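Local atomic coordinates of FTT_1639c (Francisella tularensis subsp. tularensis, PDB entry 7KZW), a protein that is of unknown function but is probably anchored in the membrane by a transmembrane helix, this chain being its C-terminal, mainly beta-strand domain. Residues A[109-113]-A[114-118]; A[31-34]-A[35-39]. The protein carries 3 engineered substitutions. One frame throughout, in Å; residues are numbered along the deposited sequence. Where two conformers were deposited one is given.

Contact 1: A[109-113]-A[114-118]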
ATOM      1  N   ALA A 109      -5.018   5.819  -6.397  1.00 13.90           N
ATOM      2  CA  ALA A 109      -4.631   4.778  -7.356  1.00 14.22           C
ATOM      3  C   ALA A 109      -5.725   4.595  -8.389  1.00 15.18           C
ATOM      4  O   ALA A 109      -6.901   4.440  -8.037  1.00 15.75           O
ATOM      5  CB  ALA A 109      -4.351   3.472  -6.606  1.00 13.82           C
ATOM      6  N   TYR A 110      -5.366   4.637  -9.673  1.00 15.77           N
ATOM      7  CA  TYR A 110      -6.356   4.477 -10.729  1.00 16.85           C
ATOM      8  C   TYR A 110      -6.147   3.144 -11.423  1.00 17.26           C
ATOM      9  O   TYR A 110      -5.037   2.864 -11.914  1.00 17.12           O
ATOM     10  CB  TYR A 110      -6.223   5.568 -11.793  1.00 17.50           C
ATOM     11  CG  TYR A 110      -6.440   6.907 -11.262  1.00 17.28           C
ATOM     12  CD1 TYR A 110      -7.708   7.449 -11.203  1.00 17.86           C
ATOM     13  CD2 TYR A 110      -5.358   7.637 -10.794  1.00 19.84           C
ATOM     14  CE1 TYR A 110      -7.889   8.765 -10.675  1.00 24.39           C
ATOM     15  CE2 TYR A 110      -5.513   8.864 -10.301  1.00 22.22           C
ATOM     16  CZ  TYR A 110      -6.754   9.425 -10.244  1.00 20.33           C
ATOM     17  OH  TYR A 110      -6.833  10.709  -9.740  1.00 30.22           O
ATOM     18  N   ALA A 111      -7.222   2.380 -11.604  1.00 17.92           N
ATOM     19  CA  ALA A 111      -7.150   1.129 -12.352  1.00 18.52           C
ATOM     20  C   ALA A 111      -8.433   1.023 -13.142  1.00 21.75           C
ATOM     21  O   ALA A 111      -9.517   1.189 -12.567  1.00 22.92           O
ATOM     22  CB  ALA A 111      -7.005  -0.069 -11.393  1.00 17.93           C
ATOM     23  N   ASN A 112      -8.307   0.784 -14.457  1.00 22.64           N
ATOM     24  CA  ASN A 112      -9.452   0.438 -15.323  1.00 30.80           C
ATOM     25  C   ASN A 112     -10.665   1.298 -15.035  1.00 36.32           C
ATOM     26  O   ASN A 112     -11.742   0.794 -14.693  1.00 38.40           O
ATOM     27  CB  ASN A 112      -9.863  -1.009 -15.132  1.00 33.60           C
ATOM     28  CG  ASN A 112      -8.925  -1.929 -15.751  1.00 35.27           C
ATOM     29  OD1 ASN A 112      -8.059  -1.515 -16.552  1.00 34.82           O
ATOM     30  ND2 ASN A 112      -9.063  -3.202 -15.415  1.00 44.47           N
ATOM     31  N   ALA A 113     -10.477   2.602 -15.145  1.00 29.56           N
ATOM     32  CA  ALA A 113     -11.563   3.560 -14.991  1.00 37.08           C
ATOM     33  C   ALA A 113     -12.068   3.745 -13.550  1.00 39.57           C
ATOM     34  O   ALA A 113     -13.182   4.233 -13.346  1.00 40.36           O
ATOM     35  CB  ALA A 113     -12.720   3.281 -15.960  1.00 40.64           C
ATOM     36  N   ILE A 114     -11.307   3.409 -12.514  1.00 33.23           N
ATOM     37  CA  ILE A 114     -11.809   3.596 -11.156  1.00 23.18           C
ATOM     38  C   ILE A 114     -10.698   4.207 -10.307  1.00 21.49           C
ATOM     39  O   ILE A 114      -9.532   3.799 -10.384  1.00 18.44           O
ATOM     40  CB  ILE A 114     -12.292   2.283 -10.521  1.00 27.37           C
ATOM     41  CG1 ILE A 114     -13.307   1.483 -11.386  1.00 35.19           C
ATOM     42  CG2 ILE A 114     -12.868   2.561  -9.164  1.00 34.41           C
ATOM     43  CD1 ILE A 114     -14.586   2.187 -11.761  1.00 39.23           C
ATOM     44  N   GLU A 115     -11.058   5.107  -9.402  1.00 18.44           N
ATOM     45  CA  GLU A 115     -10.140   5.732  -8.480  1.00 17.63           C
ATOM     46  C   GLU A 115     -10.308   5.091  -7.107  1.00 16.53           C
ATOM     47  O   GLU A 115     -11.450   4.917  -6.637  1.00 18.08           O
ATOM     48  CB  GLU A 115     -10.417   7.239  -8.390  1.00 21.41           C
ATOM     49  CG  GLU A 115      -9.677   7.916  -7.298  1.00 24.80           C
ATOM     50  CD  GLU A 115      -9.926   9.422  -7.188  1.00 30.25           C
ATOM     51  OE1 GLU A 115     -10.493  10.012  -8.119  1.00 34.32           O
ATOM     52  OE2 GLU A 115      -9.555   9.985  -6.141  1.00 27.89           O
ATOM     53  N   TYR A 116      -9.191   4.719  -6.490  1.00 15.65           N
ATOM     54  CA  TYR A 116      -9.144   4.186  -5.128  1.00 14.97           C
ATOM     55  C   TYR A 116      -8.291   5.125  -4.298  1.00 15.77           C
ATOM     56  O   TYR A 116      -7.131   5.402  -4.657  1.00 17.27           O
ATOM     57  CB  TYR A 116      -8.570   2.735  -5.118  1.00 14.96           C
ATOM     58  CG  TYR A 116      -9.346   1.851  -6.059  1.00 17.76           C
ATOM     59  CD1 TYR A 116      -9.044   1.786  -7.424  1.00 19.35           C
ATOM     60  CD2 TYR A 116     -10.521   1.183  -5.620  1.00 23.71           C
ATOM     61  CE1 TYR A 116      -9.835   1.039  -8.325  1.00 21.13           C
ATOM     62  CE2 TYR A 116     -11.304   0.426  -6.516  1.00 25.74           C
ATOM     63  CZ  TYR A 116     -10.970   0.377  -7.848  1.00 21.28           C
ATOM     64  OH  TYR A 116     -11.758  -0.346  -8.737  1.00 27.67           O
ATOM     65  N   ASP A 117      -8.812   5.601  -3.171  1.00 16.26           N
ATOM     66  CA  ASP A 117      -8.120   6.581  -2.345  1.00 16.50           C
ATOM     67  C   ASP A 117      -7.835   6.015  -0.968  1.00 18.05           C
ATOM     68  O   ASP A 117      -8.629   5.226  -0.424  1.00 19.73           O
ATOM     69  CB  ASP A 117      -9.069   7.718  -2.043  1.00 24.85           C
ATOM     70  CG  ASP A 117      -9.323   8.597  -3.208  1.00 35.00           C
ATOM     71  OD1 ASP A 117      -8.619   8.519  -4.225  1.00 31.36           O
ATOM     72  OD2 ASP A 117     -10.286   9.387  -3.114  1.00 44.72           O
ATOM     73  N   ARG A 118      -6.771   6.512  -0.341  1.00 14.86           N
ATOM     74  CA  ARG A 118      -6.584   6.231   1.096  1.00 16.58           C
ATOM     75  C   ARG A 118      -5.861   7.428   1.676  1.00 19.79           C
ATOM     76  O   ARG A 118      -4.787   7.793   1.192  1.00 17.10           O
ATOM     77  CB  ARG A 118      -5.766   4.966   1.302  1.00 17.14           C
ATOM     78  CG  ARG A 118      -5.743   4.462   2.811  1.00 19.74           C
ATOM     79  CD  ARG A 118      -6.661   3.264   2.985  1.00 17.72           C
ATOM     80  NE  ARG A 118      -6.944   3.116   4.392  1.00 22.02           N
ATOM     81  CZ  ARG A 118      -7.812   2.261   4.866  1.00 21.45           C
ATOM     82  NH1 ARG A 118      -8.461   1.422   4.067  1.00 17.53           N
ATOM     83  NH2 ARG A 118      -8.012   2.228   6.191  1.00 24.66           N
TER
HETATM   84  O   HOH W   1     -11.041  -0.514 -11.440  1.00 30.93           O
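Ala109 and Tyr116 face each other as an antiparallel hydrogen-bonded pair, Ala109 N reaching Tyr116 O at 2.8 Å and Tyr116 N returning the bond to Ala109 O. Two residues on, Ala111 and Ile114 close the hairpin with a second such pair, in which Ala111 N gives a bond of 3.0 Å to Ile114 O. The return bond, from Ile114 N to Ala111 O at 2.9 Å, is more bent, 136° at the hydrogen, and its donor stands above the carbonyl plane. The tight type I' turn probably accounts for this: Asn112 and Ala113 both have positive phi, which asparagine tolerates well and alanine less readily than glycine.

Ala111 O takes a second donor, a water that lies a short 2.5 Å away and also hydrogen-bonds with Tyr116 OH at 2.8 Å. The water sits at the edge of the Tyr116 ring, in its plane, and Ala111 CB packs beside CE1 of the same ring. With CG anti to the carbonyl carbon (chi1 -54°), the ring runs toward the turn with its edge to the carbonyl oxygens of Ala109 and Ala111, CD1 3.5 Å from Ala109 O; the small alanine side chains on this face leave room for it. Phe28 meets it edge-to-face.

On the other face of the sheet Tyr110 and Glu115, a non-hydrogen-bonded pair, lie alongside one another, Tyr110 CE1 resting on Glu115 CB at 3.7 Å, the two side chains pointing the same way, with the ring and carboxylate planes 55° apart. All four amide donors of the two closing pairs are thus satisfied, and the bridging water ties a phenol hydroxyl to the carbonyl that starts the turn.

Contact 2: A[31-34]-A[35-39]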
ATOM      1  N   ASP A  31     -14.562 -10.280  -1.467  1.00 33.24           N
ATOM      2  CA  ASP A  31     -15.806  -9.505  -1.475  1.00 34.12           C
ATOM      3  C   ASP A  31     -15.613  -8.075  -1.961  1.00 31.43           C
ATOM      4  O   ASP A  31     -16.566  -7.282  -1.965  1.00 34.68           O
ATOM      5  CB  ASP A  31     -16.553  -9.568  -0.115  1.00 39.10           C
ATOM      6  CG  ASP A  31     -15.832  -8.827   1.045  1.00 41.04           C
ATOM      7  OD1 ASP A  31     -14.887  -8.043   0.850  1.00 37.92           O
ATOM      8  OD2 ASP A  31     -16.250  -9.042   2.199  1.00 50.04           O
ATOM      9  N   ASN A  32     -14.443  -7.750  -2.417  1.00 31.14           N
ATOM     10  CA  ASN A  32     -14.229  -6.380  -2.849  1.00 36.37           C
ATOM     11  C   ASN A  32     -13.316  -6.291  -4.051  1.00 29.71           C
ATOM     12  O   ASN A  32     -12.902  -5.165  -4.387  1.00 31.87           O
ATOM     13  CB  ASN A  32     -13.792  -5.398  -1.722  1.00 29.49           C
ATOM     14  CG  ASN A  32     -12.406  -5.696  -1.157  1.00 25.96           C
ATOM     15  OD1 ASN A  32     -11.622  -6.405  -1.746  1.00 23.46           O
ATOM     16  ND2 ASN A  32     -12.117  -5.148   0.013  1.00 32.46           N
ATOM     17  N   THR A  33     -13.064  -7.425  -4.778  1.00 28.15           N
ATOM     18  CA  THR A  33     -12.235  -7.241  -6.000  1.00 23.81           C
ATOM     19  C   THR A  33     -13.072  -6.831  -7.199  1.00 23.90           C
ATOM     20  O   THR A  33     -13.921  -7.602  -7.673  1.00 25.43           O
ATOM     21  CB  THR A  33     -11.363  -8.418  -6.417  1.00 26.31           C
ATOM     22  OG1 THR A  33     -10.512  -8.782  -5.332  1.00 27.05           O
ATOM     23  CG2 THR A  33     -10.468  -8.010  -7.591  1.00 26.10           C
ATOM     24  N   PRO A  34     -12.897  -5.621  -7.701  1.00 22.60           N
ATOM     25  CA  PRO A  34     -13.753  -5.127  -8.773  1.00 23.68           C
ATOM     26  C   PRO A  34     -13.630  -5.955 -10.042  1.00 26.19           C
ATOM     27  O   PRO A  34     -12.598  -6.577 -10.334  1.00 25.79           O
ATOM     28  CB  PRO A  34     -13.224  -3.697  -8.990  1.00 30.48           C
ATOM     29  CG  PRO A  34     -12.643  -3.333  -7.715  1.00 28.55           C
ATOM     30  CD  PRO A  34     -11.957  -4.586  -7.234  1.00 25.62           C
ATOM     31  N   SER A  35     -14.701  -5.920 -10.802  1.00 28.07           N
ATOM     32  CA  SER A  35     -14.759  -6.609 -12.074  1.00 27.34           C
ATOM     33  C   SER A  35     -13.653  -6.077 -12.977  1.00 26.04           C
ATOM     34  O   SER A  35     -13.326  -4.882 -12.952  1.00 30.49           O
ATOM     35  CB  SER A  35     -16.145  -6.363 -12.687  1.00 32.29           C
ATOM     36  OG  SER A  35     -16.122  -6.514 -14.089  1.00 39.98           O
ATOM     37  N   GLY A  36     -12.999  -6.989 -13.707  1.00 26.51           N
ATOM     38  CA  GLY A  36     -11.984  -6.607 -14.666  1.00 29.74           C
ATOM     39  C   GLY A  36     -10.630  -6.276 -14.083  1.00 28.85           C
ATOM     40  O   GLY A  36      -9.794  -5.705 -14.786  1.00 28.47           O
ATOM     41  N   ILE A  37     -10.401  -6.559 -12.807  1.00 23.89           N
ATOM     42  CA  ILE A  37      -9.131  -6.286 -12.155  0.52 20.80           C
ATOM     43  C   ILE A  37      -8.404  -7.615 -11.985  1.00 22.83           C
ATOM     44  O   ILE A  37      -8.935  -8.538 -11.357  1.00 25.43           O
ATOM     45  CB  ILE A  37      -9.329  -5.600 -10.797  0.52 20.63           C
ATOM     46  CG1 ILE A  37     -10.049  -4.257 -10.987  0.52 22.66           C
ATOM     47  CG2 ILE A  37      -7.962  -5.450 -10.092  0.52 21.15           C
ATOM     48  CD1 ILE A  37      -9.152  -3.210 -11.568  0.52 24.14           C
ATOM     49  N   PHE A  38      -7.200  -7.714 -12.545  1.00 18.50           N
ATOM     50  CA  PHE A  38      -6.406  -8.942 -12.569  1.00 19.51           C
ATOM     51  C   PHE A  38      -5.041  -8.678 -11.982  1.00 17.10           C
ATOM     52  O   PHE A  38      -4.571  -7.527 -11.977  1.00 17.17           O
ATOM     53  CB  PHE A  38      -6.253  -9.433 -14.010  1.00 19.07           C
ATOM     54  CG  PHE A  38      -7.572  -9.718 -14.646  1.00 23.59           C
ATOM     55  CD1 PHE A  38      -8.286 -10.850 -14.285  1.00 24.93           C
ATOM     56  CD2 PHE A  38      -8.138  -8.832 -15.534  1.00 24.16           C
ATOM     57  CE1 PHE A  38      -9.529 -11.142 -14.854  1.00 31.47           C
ATOM     58  CE2 PHE A  38      -9.392  -9.094 -16.109  1.00 31.02           C
ATOM     59  CZ  PHE A  38     -10.080 -10.264 -15.766  1.00 31.19           C
ATOM     60  N   ASN A  39      -4.429  -9.728 -11.406  1.00 15.93           N
ATOM     61  CA  ASN A  39      -3.165  -9.638 -10.715  1.00 14.58           C
ATOM     62  C   ASN A  39      -2.043 -10.290 -11.517  1.00 13.19           C
ATOM     63  O   ASN A  39      -2.258 -10.791 -12.631  1.00 15.53           O
ATOM     64  CB  ASN A  39      -3.286 -10.167  -9.277  1.00 14.05           C
ATOM     65  CG  ASN A  39      -3.579 -11.643  -9.215  1.00 15.40           C
ATOM     66  OD1 ASN A  39      -2.926 -12.411  -9.891  1.00 19.63           O
ATOM     67  ND2 ASN A  39      -4.534 -12.046  -8.382  1.00 16.85           N
TER
HETATM   68  O   HOH W   2     -11.664  -9.138 -11.092  1.00 42.13           O
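Pro34 lays the CB edge of its ring against Ile37, in the conformer described here touching CG1 at 3.8 Å. The two residues are the first and last of a type II beta turn, so the apolar touch and the turn's backbone bond close the same short loop. That bond, from Ile37 N to Pro34 O, is weak: 3.3 Å long and 142° at the hydrogen. Ile37 also brings its CB to 3.4 Å from Pro34 O, bending over the carbonyl that its own amide addresses.

Residue types fit their places. Proline, its phi fixed near -63°, enters the turn in an extended shape and loses little freedom on folding. Ser35 takes the first inner corner with the backbone of a polyproline-like residue and directs its CB away from Pro34. Gly36 takes the second with positive phi, where a residue without a side chain is at ease.

Across the mouth of the turn a water lies 2.8 Å from Pro34 O and 2.8 Å from Ile37 O, in position to donate to each. It has more acceptors within reach than protons, so its bonds are probably shared out, and it supplements the weak backbone bond. Thr33 adds a looser touch, its CG2 methyl crossing Ile37 CB at 4.2 Å. The same torsion (chi1 -56°) that sets CG2 anti to the backbone N puts OG1 beside that N, where it hydrogen-bonds Cys29 O.

The turn belongs to the irregular loop between strands 21-27 and 48-58. Here Pro34 touches Arg6 at the start of strand 6-16, Ile37 is buried against Thr46 and Leu85, and Phe38 N hydrogen-bonds OG1 of Thr46, which lies two residues before strand 48-58.

In the fold
From the N terminus, contact 2 comes first, closing a turn in the loop that carries the chain from strand 21-27 to strand 48-58. Contact 1 follows much later, closing the hairpin of strands 102-111 and 114-123. The two are in series, neither nested nor crossed, yet their centres lie about 12 Å apart on the same side of the chain's centre. They touch directly: Ala111 meets Ile37, Asn112 ND2 comes 2.7 Å from Gly36 O, and Tyr116 OH lies against Pro34. The loop thus packs at the turn end of the hairpin, whose strands lie in the sheet between 48-58 and 6-16.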